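Local coordinates for protein putative glycosidase ph117-related (Bacteroides thetaiotaomicron, PDB 5A7V) that probably acts as a family GH130 glycosidase or phosphorylase on mannosides, and binds mannose in its central pocket, at residues A[153-161]-A[173-184]; A[300-311]-A[323-332]. All coordinates share one frame; numbering follows the deposited sequence. Where two conformers were deposited one is given.

Each contact joins the arms of a beta hairpin, contact 1 (153-161/173-184) in a four-stranded antiparallel sheet and contact 2 (300-311/323-332) in a larger mixed sheet, and the first closes before the second opens. Contact 1 uses strands 157-164 and 169-176; contact 2 uses strands 306-314 and 320-324, together with the loop that follows. Their centres are about 31 Å apart, on opposite sides of the chain's centre, and their nearest atoms about 15 Å apart. This placement is consistent with separate blades of the five-bladed beta-propeller known for GH130. Bound mannose lies in the pocket between them: contact 2 reaches it through Tyr306, whereas the nearest side chain of contact 1, Tyr161, stays about 10 Å away.

Contact 1: residues A[153-161]-A[173-184]; sequences AEGLYVMTY and IATSRNLKDWTK. With SO4 (sulfate ion), chain H.
Tyr157 places CG opposite its own carbonyl carbon (chi1 -64°), which turns one face of its ring to Leu179; the two side chains cross at about a right angle. Leu179 CD2 stands 3.7 Å from the centroid of the Tyr157 ring, a CH-pi contact over one face, while the carbonyl oxygens of Ser176 and Arg177 lie at the ring's edge. The phenol hydroxyl bonds to Leu83 and His84, tying the hairpin to strand 75-84.

Met159 runs straight out from the backbone and then bends at chi3 (-66°). In one of its two modelled conformers this puts CE 3.6 Å from the centroid of the six-membered ring of Trp182, nearly on the ring normal; SD follows on that side at 5.0 Å from the same centroid, a Met-aromatic contact.

Between these groups the backbones pair antiparallel. Tyr157 N to Ser176 O and Met159 N to Ala174 O are each 2.8 Å, and both pairs are bonded reciprocally. On the other face of the sheet, Ile173 CD1 lies alongside Thr160 CG2 at 3.7 Å.

At the open end of the hairpin, Arg177 NH2 donates to Glu154 O at 2.9 Å. The bond is almost straight (175°), lies in the guanidinium plane and uses a carbonyl lone pair. The same guanidinium gives NE and NH2 to a sulfate ion, probably from the crystallisation liquor, so in the crystal three bonds hold its orientation, two of them to the sulfate. Beyond Ser176, Asn178 OD1 accepts from the backbone N of Lys180 (an Asx turn) and of Asp181, and Ser176 OG accepts from Asn178 N and Leu179 N (an ST turn and motif). Strands 143-151 and 183-187 flank the pair, completing the four-stranded antiparallel sheet characteristic of a beta-propeller blade.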
# COMPACT_ATOMS: atom_id res chain seq x y z
N ALA A 153 10.06 17.34 -0.56
CA ALA A 153 10.99 18.07 0.32
C ALA A 153 10.48 19.46 0.73
O ALA A 153 10.89 19.99 1.74
CB ALA A 153 12.33 18.19 -0.35
N GLU A 154 9.56 20.01 -0.05
CA GLU A 154 8.95 21.30 0.22
C GLU A 154 7.67 21.19 1.09
O GLU A 154 7.06 22.19 1.41
CB GLU A 154 8.68 22.01 -1.12
CG GLU A 154 9.96 22.21 -2.04
CD GLU A 154 10.56 20.94 -2.77
OE1 GLU A 154 9.84 19.97 -3.23
OE2 GLU A 154 11.84 20.96 -2.93
N GLY A 155 7.25 19.95 1.44
CA GLY A 155 6.20 19.74 2.43
C GLY A 155 4.80 19.45 1.89
O GLY A 155 3.84 19.55 2.63
N LEU A 156 4.69 19.13 0.61
CA LEU A 156 3.40 18.75 0.02
C LEU A 156 3.21 17.22 0.11
O LEU A 156 4.02 16.49 -0.45
CB LEU A 156 3.29 19.21 -1.42
CG LEU A 156 1.96 18.97 -2.10
CD1 LEU A 156 0.88 19.82 -1.46
CD2 LEU A 156 2.02 19.18 -3.61
N TYR A 157 2.20 16.80 0.86
CA TYR A 157 1.82 15.38 0.88
C TYR A 157 1.04 15.06 -0.38
O TYR A 157 0.07 15.75 -0.75
CB TYR A 157 1.00 15.08 2.13
CG TYR A 157 1.77 15.26 3.41
CD1 TYR A 157 2.58 14.25 3.92
CD2 TYR A 157 1.68 16.44 4.16
CE1 TYR A 157 3.29 14.38 5.10
CE2 TYR A 157 2.43 16.59 5.33
CZ TYR A 157 3.23 15.57 5.80
OH TYR A 157 3.95 15.76 6.97
N VAL A 158 1.43 13.92 -0.99
CA VAL A 158 0.84 13.42 -2.19
C VAL A 158 0.28 12.01 -1.88
O VAL A 158 1.05 11.11 -1.51
CB VAL A 158 1.83 13.36 -3.37
CG1 VAL A 158 1.15 12.89 -4.65
CG2 VAL A 158 2.44 14.73 -3.59
N MET A 159 -1.04 11.88 -2.03
CA MET A 159 -1.78 10.61 -1.77
C MET A 159 -2.19 10.01 -3.10
O MET A 159 -2.85 10.67 -3.92
CB MET A 159 -3.08 10.86 -1.01
CG MET A 159 -3.90 9.60 -0.73
SD MET A 159 -5.62 9.86 -0.31
CE MET A 159 -5.42 10.70 1.26
N THR A 160 -1.83 8.73 -3.29
CA THR A 160 -2.42 7.94 -4.36
C THR A 160 -3.52 7.04 -3.69
O THR A 160 -3.36 6.60 -2.55
CB THR A 160 -1.40 7.06 -5.05
OG1 THR A 160 -0.89 6.10 -4.12
CG2 THR A 160 -0.22 7.88 -5.64
N TYR A 161 -4.62 6.87 -4.36
CA TYR A 161 -5.73 6.05 -3.81
C TYR A 161 -6.62 5.57 -4.94
O TYR A 161 -6.45 5.97 -6.09
CB TYR A 161 -6.51 6.88 -2.77
CG TYR A 161 -7.38 7.98 -3.35
CD1 TYR A 161 -6.81 9.23 -3.73
CD2 TYR A 161 -8.71 7.82 -3.46
CE1 TYR A 161 -7.56 10.22 -4.27
CE2 TYR A 161 -9.53 8.81 -4.00
CZ TYR A 161 -8.95 10.06 -4.40
OH TYR A 161 -9.77 11.09 -4.86
N ILE A 173 -5.23 10.90 -7.44
CA ILE A 173 -4.25 11.68 -6.66
C ILE A 173 -4.99 12.74 -5.84
O ILE A 173 -5.92 13.42 -6.37
CB ILE A 173 -3.19 12.38 -7.55
CG1 ILE A 173 -2.55 11.44 -8.57
CG2 ILE A 173 -2.16 13.07 -6.68
CD1 ILE A 173 -1.71 10.31 -7.97
N ALA A 174 -4.57 12.89 -4.61
CA ALA A 174 -5.01 14.05 -3.78
C ALA A 174 -3.78 14.60 -3.09
O ALA A 174 -2.80 13.91 -2.85
CB ALA A 174 -6.05 13.61 -2.74
N THR A 175 -3.83 15.93 -2.80
CA THR A 175 -2.71 16.58 -2.15
C THR A 175 -3.14 17.41 -0.95
O THR A 175 -4.31 17.84 -0.86
CB THR A 175 -1.90 17.49 -3.12
OG1 THR A 175 -2.72 18.55 -3.58
CG2 THR A 175 -1.39 16.69 -4.33
N SER A 176 -2.21 17.61 -0.04
CA SER A 176 -2.48 18.35 1.22
C SER A 176 -1.18 18.82 1.83
O SER A 176 -0.15 18.16 1.66
CB SER A 176 -3.23 17.44 2.22
OG SER A 176 -3.42 18.07 3.48
N ARG A 177 -1.23 19.91 2.59
CA ARG A 177 -0.07 20.30 3.41
C ARG A 177 -0.18 19.81 4.87
O ARG A 177 0.83 19.74 5.58
CB ARG A 177 0.15 21.83 3.37
CG ARG A 177 0.47 22.29 1.96
CD ARG A 177 1.11 23.64 1.94
NE ARG A 177 2.43 23.58 2.54
CZ ARG A 177 3.54 23.19 1.93
NH1 ARG A 177 3.57 22.82 0.64
NH2 ARG A 177 4.64 23.17 2.64
N ASN A 178 -1.37 19.47 5.32
CA ASN A 178 -1.58 19.14 6.72
C ASN A 178 -2.27 17.79 6.99
O ASN A 178 -2.58 17.50 8.14
CB ASN A 178 -2.32 20.29 7.40
CG ASN A 178 -3.76 20.42 6.94
OD1 ASN A 178 -4.26 19.61 6.12
ND2 ASN A 178 -4.44 21.46 7.43
N LEU A 179 -2.52 16.99 5.94
CA LEU A 179 -3.13 15.67 6.01
C LEU A 179 -4.62 15.69 6.38
O LEU A 179 -5.22 14.62 6.54
CB LEU A 179 -2.32 14.75 6.95
CG LEU A 179 -0.88 14.49 6.57
CD1 LEU A 179 -0.13 13.78 7.67
CD2 LEU A 179 -0.78 13.73 5.25
N LYS A 180 -5.22 16.91 6.43
CA LYS A 180 -6.65 17.10 6.77
C LYS A 180 -7.43 17.75 5.66
O LYS A 180 -8.54 17.33 5.35
CB LYS A 180 -6.81 18.01 8.00
CG LYS A 180 -6.19 17.49 9.26
CD LYS A 180 -6.90 16.23 9.68
CE LYS A 180 -6.45 15.83 11.07
NZ LYS A 180 -6.97 16.74 12.11
N ASP A 181 -6.84 18.77 5.06
CA ASP A 181 -7.49 19.56 4.02
C ASP A 181 -6.95 19.07 2.68
O ASP A 181 -5.86 19.44 2.29
CB ASP A 181 -7.21 21.04 4.31
CG ASP A 181 -7.76 21.47 5.68
OD1 ASP A 181 -8.96 21.16 5.93
OD2 ASP A 181 -7.02 22.06 6.52
N TRP A 182 -7.70 18.17 2.03
CA TRP A 182 -7.25 17.49 0.82
C TRP A 182 -7.90 18.08 -0.43
O TRP A 182 -9.12 18.25 -0.49
CB TRP A 182 -7.57 15.98 0.90
CG TRP A 182 -6.78 15.26 1.91
CD1 TRP A 182 -7.16 14.95 3.18
CD2 TRP A 182 -5.48 14.70 1.74
NE1 TRP A 182 -6.16 14.26 3.84
CE2 TRP A 182 -5.12 14.08 2.97
CE3 TRP A 182 -4.57 14.67 0.68
CZ2 TRP A 182 -3.88 13.46 3.15
CZ3 TRP A 182 -3.36 14.07 0.85
CH2 TRP A 182 -3.00 13.49 2.10
N THR A 183 -7.09 18.27 -1.47
CA THR A 183 -7.61 18.64 -2.80
C THR A 183 -7.53 17.39 -3.70
O THR A 183 -6.44 16.82 -3.82
CB THR A 183 -6.86 19.82 -3.41
OG1 THR A 183 -6.97 20.94 -2.54
CG2 THR A 183 -7.38 20.10 -4.80
N LYS A 184 -8.68 17.03 -4.28
CA LYS A 184 -8.80 15.87 -5.19
C LYS A 184 -8.47 16.35 -6.60
O LYS A 184 -9.09 17.28 -7.11
CB LYS A 184 -10.21 15.27 -5.15
CG LYS A 184 -10.53 14.67 -3.79
CD LYS A 184 -11.96 14.11 -3.77
CE LYS A 184 -12.34 13.65 -2.39
NZ LYS A 184 -13.74 13.13 -2.39
S SO4 H . 3.00 24.01 6.08
O1 SO4 H . 3.56 24.99 7.05
O2 SO4 H . 2.27 24.78 5.05
O3 SO4 H . 2.02 23.09 6.73
O4 SO4 H . 4.10 23.21 5.48
O HOH W 1 3.51 20.24 5.27
O HOH W 2 -8.56 12.67 -6.78

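Contact 2: residues A[300-311]-A[323-332]. With MAN (alpha-D-mannopyranose), chain E.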
# COMPACT_ATOMS: atom_id res chain seq x y z
N ARG A 300 3.41 -24.60 -1.23
CA ARG A 300 3.77 -24.52 0.18
C ARG A 300 3.04 -23.40 0.92
O ARG A 300 2.96 -23.42 2.15
CB ARG A 300 5.27 -24.34 0.33
CG ARG A 300 6.09 -25.48 -0.26
CD ARG A 300 7.56 -25.19 -0.19
NE ARG A 300 7.84 -24.01 -1.01
CZ ARG A 300 8.92 -23.28 -0.96
NH1 ARG A 300 9.92 -23.55 -0.12
NH2 ARG A 300 9.01 -22.25 -1.77
N TYR A 301 2.52 -22.43 0.17
CA TYR A 301 1.76 -21.32 0.71
C TYR A 301 0.28 -21.48 0.42
O TYR A 301 -0.10 -22.10 -0.57
CB TYR A 301 2.27 -19.97 0.11
CG TYR A 301 3.72 -19.69 0.42
CD1 TYR A 301 4.09 -19.04 1.56
CD2 TYR A 301 4.73 -20.12 -0.39
CE1 TYR A 301 5.40 -18.80 1.87
CE2 TYR A 301 6.07 -19.89 -0.09
CZ TYR A 301 6.41 -19.24 1.05
OH TYR A 301 7.74 -19.05 1.35
N THR A 302 -0.55 -20.96 1.30
CA THR A 302 -2.00 -21.02 1.14
C THR A 302 -2.47 -20.50 -0.20
O THR A 302 -2.09 -19.38 -0.60
CB THR A 302 -2.65 -20.19 2.31
OG1 THR A 302 -2.16 -20.69 3.57
CG2 THR A 302 -4.13 -20.17 2.27
N ALA A 303 -3.32 -21.21 -0.92
CA ALA A 303 -3.90 -20.74 -2.16
C ALA A 303 -4.58 -19.39 -1.88
O ALA A 303 -5.30 -19.23 -0.88
CB ALA A 303 -4.91 -21.73 -2.70
N ASN A 304 -4.34 -18.42 -2.76
CA ASN A 304 -5.01 -17.09 -2.77
C ASN A 304 -4.55 -16.16 -1.67
O ASN A 304 -5.09 -15.07 -1.55
CB ASN A 304 -6.55 -17.28 -2.78
CG ASN A 304 -7.00 -17.89 -4.09
OD1 ASN A 304 -6.73 -17.35 -5.15
ND2 ASN A 304 -7.62 -19.06 -4.03
N VAL A 305 -3.54 -16.55 -0.89
CA VAL A 305 -3.01 -15.62 0.13
C VAL A 305 -2.28 -14.45 -0.53
O VAL A 305 -1.65 -14.61 -1.57
CB VAL A 305 -2.10 -16.37 1.13
CG1 VAL A 305 -0.74 -16.70 0.54
CG2 VAL A 305 -1.96 -15.66 2.46
N TYR A 306 -2.32 -13.30 0.15
CA TYR A 306 -1.42 -12.16 -0.20
C TYR A 306 -0.26 -12.13 0.78
O TYR A 306 -0.45 -12.01 2.00
CB TYR A 306 -2.14 -10.82 -0.17
CG TYR A 306 -3.07 -10.52 -1.28
CD1 TYR A 306 -4.28 -11.21 -1.46
CD2 TYR A 306 -2.80 -9.47 -2.17
CE1 TYR A 306 -5.16 -10.87 -2.47
CE2 TYR A 306 -3.67 -9.13 -3.17
CZ TYR A 306 -4.88 -9.79 -3.30
OH TYR A 306 -5.79 -9.44 -4.28
N ALA A 307 0.94 -12.30 0.24
CA ALA A 307 2.18 -12.23 1.00
C ALA A 307 3.17 -11.27 0.28
O ALA A 307 3.10 -11.14 -0.94
CB ALA A 307 2.79 -13.63 1.18
N ALA A 308 4.06 -10.63 1.04
CA ALA A 308 4.80 -9.47 0.52
C ALA A 308 6.16 -9.87 -0.03
O ALA A 308 6.90 -10.66 0.58
CB ALA A 308 4.94 -8.42 1.60
N GLY A 309 6.51 -9.23 -1.15
CA GLY A 309 7.80 -9.37 -1.81
C GLY A 309 8.58 -8.06 -1.95
O GLY A 309 8.08 -6.99 -1.53
N GLN A 310 9.77 -8.17 -2.54
CA GLN A 310 10.55 -6.96 -2.87
C GLN A 310 11.21 -7.19 -4.20
O GLN A 310 11.71 -8.28 -4.49
CB GLN A 310 11.61 -6.63 -1.81
CG GLN A 310 11.02 -6.44 -0.43
CD GLN A 310 12.06 -6.11 0.63
OE1 GLN A 310 12.97 -5.29 0.43
NE2 GLN A 310 11.94 -6.71 1.80
N ALA A 311 11.24 -6.13 -5.00
CA ALA A 311 11.92 -6.11 -6.30
C ALA A 311 12.95 -4.97 -6.31
O ALA A 311 12.73 -3.91 -5.72
CB ALA A 311 10.93 -5.92 -7.44
N THR A 323 16.03 -7.91 -10.04
CA THR A 323 15.76 -9.17 -9.32
C THR A 323 14.60 -8.95 -8.38
O THR A 323 14.17 -7.81 -8.11
CB THR A 323 17.02 -9.64 -8.56
OG1 THR A 323 16.77 -10.96 -8.00
CG2 THR A 323 17.46 -8.68 -7.48
N ARG A 324 14.07 -10.08 -7.88
CA ARG A 324 13.07 -10.07 -6.83
C ARG A 324 13.30 -11.23 -5.89
O ARG A 324 13.96 -12.20 -6.24
CB ARG A 324 11.64 -10.10 -7.39
CG ARG A 324 11.30 -11.31 -8.25
CD ARG A 324 9.86 -11.33 -8.71
NE ARG A 324 9.74 -11.84 -10.08
CZ ARG A 324 8.62 -11.84 -10.79
NH1 ARG A 324 7.45 -11.68 -10.20
NH2 ARG A 324 8.65 -12.07 -12.08
N LEU A 325 12.77 -11.10 -4.67
CA LEU A 325 12.85 -12.23 -3.72
C LEU A 325 12.08 -13.43 -4.23
O LEU A 325 11.00 -13.28 -4.78
CB LEU A 325 12.27 -11.84 -2.35
CG LEU A 325 12.77 -10.56 -1.71
CD1 LEU A 325 12.07 -10.31 -0.38
CD2 LEU A 325 14.28 -10.60 -1.57
N ASP A 326 12.61 -14.64 -4.00
CA ASP A 326 11.93 -15.87 -4.43
C ASP A 326 10.82 -16.32 -3.49
O ASP A 326 9.93 -17.08 -3.90
CB ASP A 326 12.96 -16.97 -4.67
CG ASP A 326 13.72 -16.77 -5.99
OD1 ASP A 326 13.13 -16.26 -6.97
OD2 ASP A 326 14.94 -17.03 -6.00
N GLU A 327 10.91 -15.89 -2.23
CA GLU A 327 9.99 -16.24 -1.13
C GLU A 327 9.53 -14.92 -0.53
O GLU A 327 10.30 -13.96 -0.50
CB GLU A 327 10.70 -17.06 -0.05
CG GLU A 327 11.42 -18.32 -0.55
CD GLU A 327 10.54 -19.34 -1.10
OE1 GLU A 327 9.33 -19.28 -0.88
OE2 GLU A 327 11.09 -20.29 -1.73
N PRO A 328 8.32 -14.86 -0.00
CA PRO A 328 7.88 -13.60 0.61
C PRO A 328 8.67 -13.33 1.86
O PRO A 328 9.01 -14.24 2.60
CB PRO A 328 6.40 -13.83 0.90
CG PRO A 328 6.28 -15.34 1.11
CD PRO A 328 7.31 -15.94 0.17
N PHE A 329 8.93 -12.04 2.14
CA PHE A 329 9.66 -11.66 3.38
C PHE A 329 8.71 -11.49 4.59
O PHE A 329 9.16 -11.49 5.74
CB PHE A 329 10.51 -10.37 3.21
CG PHE A 329 9.71 -9.07 3.10
CD1 PHE A 329 9.11 -8.69 1.93
CD2 PHE A 329 9.54 -8.28 4.22
CE1 PHE A 329 8.35 -7.52 1.85
CE2 PHE A 329 8.80 -7.11 4.15
CZ PHE A 329 8.23 -6.72 2.98
N PHE A 330 7.42 -11.37 4.30
CA PHE A 330 6.39 -11.07 5.32
C PHE A 330 5.13 -11.72 4.79
O PHE A 330 4.74 -11.53 3.63
CB PHE A 330 6.26 -9.55 5.47
CG PHE A 330 5.58 -9.08 6.75
CD1 PHE A 330 6.24 -9.14 7.95
CD2 PHE A 330 4.29 -8.59 6.73
CE1 PHE A 330 5.63 -8.72 9.12
CE2 PHE A 330 3.68 -8.17 7.90
CZ PHE A 330 4.37 -8.23 9.09
N ARG A 331 4.47 -12.51 5.65
CA ARG A 331 3.29 -13.28 5.21
C ARG A 331 2.35 -13.43 6.39
O ARG A 331 2.75 -13.19 7.53
CB ARG A 331 3.69 -14.64 4.62
CG ARG A 331 4.28 -15.61 5.62
CD ARG A 331 4.72 -16.88 4.93
NE ARG A 331 5.39 -17.83 5.81
CZ ARG A 331 4.76 -18.76 6.53
NH1 ARG A 331 3.45 -18.89 6.48
NH2 ARG A 331 5.48 -19.54 7.30
N PRO A 332 1.11 -13.86 6.12
CA PRO A 332 0.23 -14.02 7.29
C PRO A 332 0.73 -15.08 8.29
O PRO A 332 1.01 -16.23 7.91
CB PRO A 332 -1.12 -14.44 6.67
CG PRO A 332 -1.11 -13.74 5.32
CD PRO A 332 0.34 -13.94 4.87
C1 MAN E . -6.84 -5.99 -4.08
C2 MAN E . -6.11 -4.93 -3.23
C3 MAN E . -6.77 -4.54 -1.90
C4 MAN E . -7.30 -5.77 -1.15
C5 MAN E . -7.06 -7.09 -1.92
C6 MAN E . -7.74 -8.30 -1.25
O1 MAN E . -5.90 -6.74 -5.02
O2 MAN E . -6.01 -3.77 -4.08
O3 MAN E . -7.87 -3.66 -2.07
O4 MAN E . -6.67 -5.76 0.11
O5 MAN E . -7.62 -6.89 -3.26
O6 MAN E . -9.16 -8.11 -1.24
O HOH W 3 12.71 -22.94 -0.26
O HOH W 4 9.63 -10.79 -4.19
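Ala308 is gripped through both of its backbone polar atoms: its N donates to Phe330 O at 2.8 Å, and its O accepts from Phe329 N. Leu325 N bonds to Gln310 O at 3.0 Å, and Ala311 faces Arg324 as an antiparallel non-hydrogen-bonded pair with CA atoms 4.2 Å apart.

Gln310 crosses Phe329 at about a right angle, its amide plane turned 79° from the ring. Its NE2 sits 3.4 Å above the plane of the Phe329 ring, over the centre; its hydrogen bond goes to Phe39 O. Phe330 CB lies toward the rim of the other face. Val305 CG2 packs against CG of the Pro332 ring at 3.5 Å, and Ala307 CB packs on Pro328.

Glu327 bends at chi2 (-65°), which carries its carboxylate to Arg300 and Tyr301. Arg300 NH2 forms a salt bridge with Glu327 OE2 (2.9 Å), on the oxygen's syn lone pair and in the guanidinium plane; Tyr301 OH donates to Glu327 OE1 at 2.7 Å, from above the carboxylate plane. Arg300 also pairs with Asp298. Each Glu327 oxygen thus has its own donor, which would probably stabilise the anion and help to hold the 325-332 loop against the segment leading to Tyr306, a mannose-pocket residue.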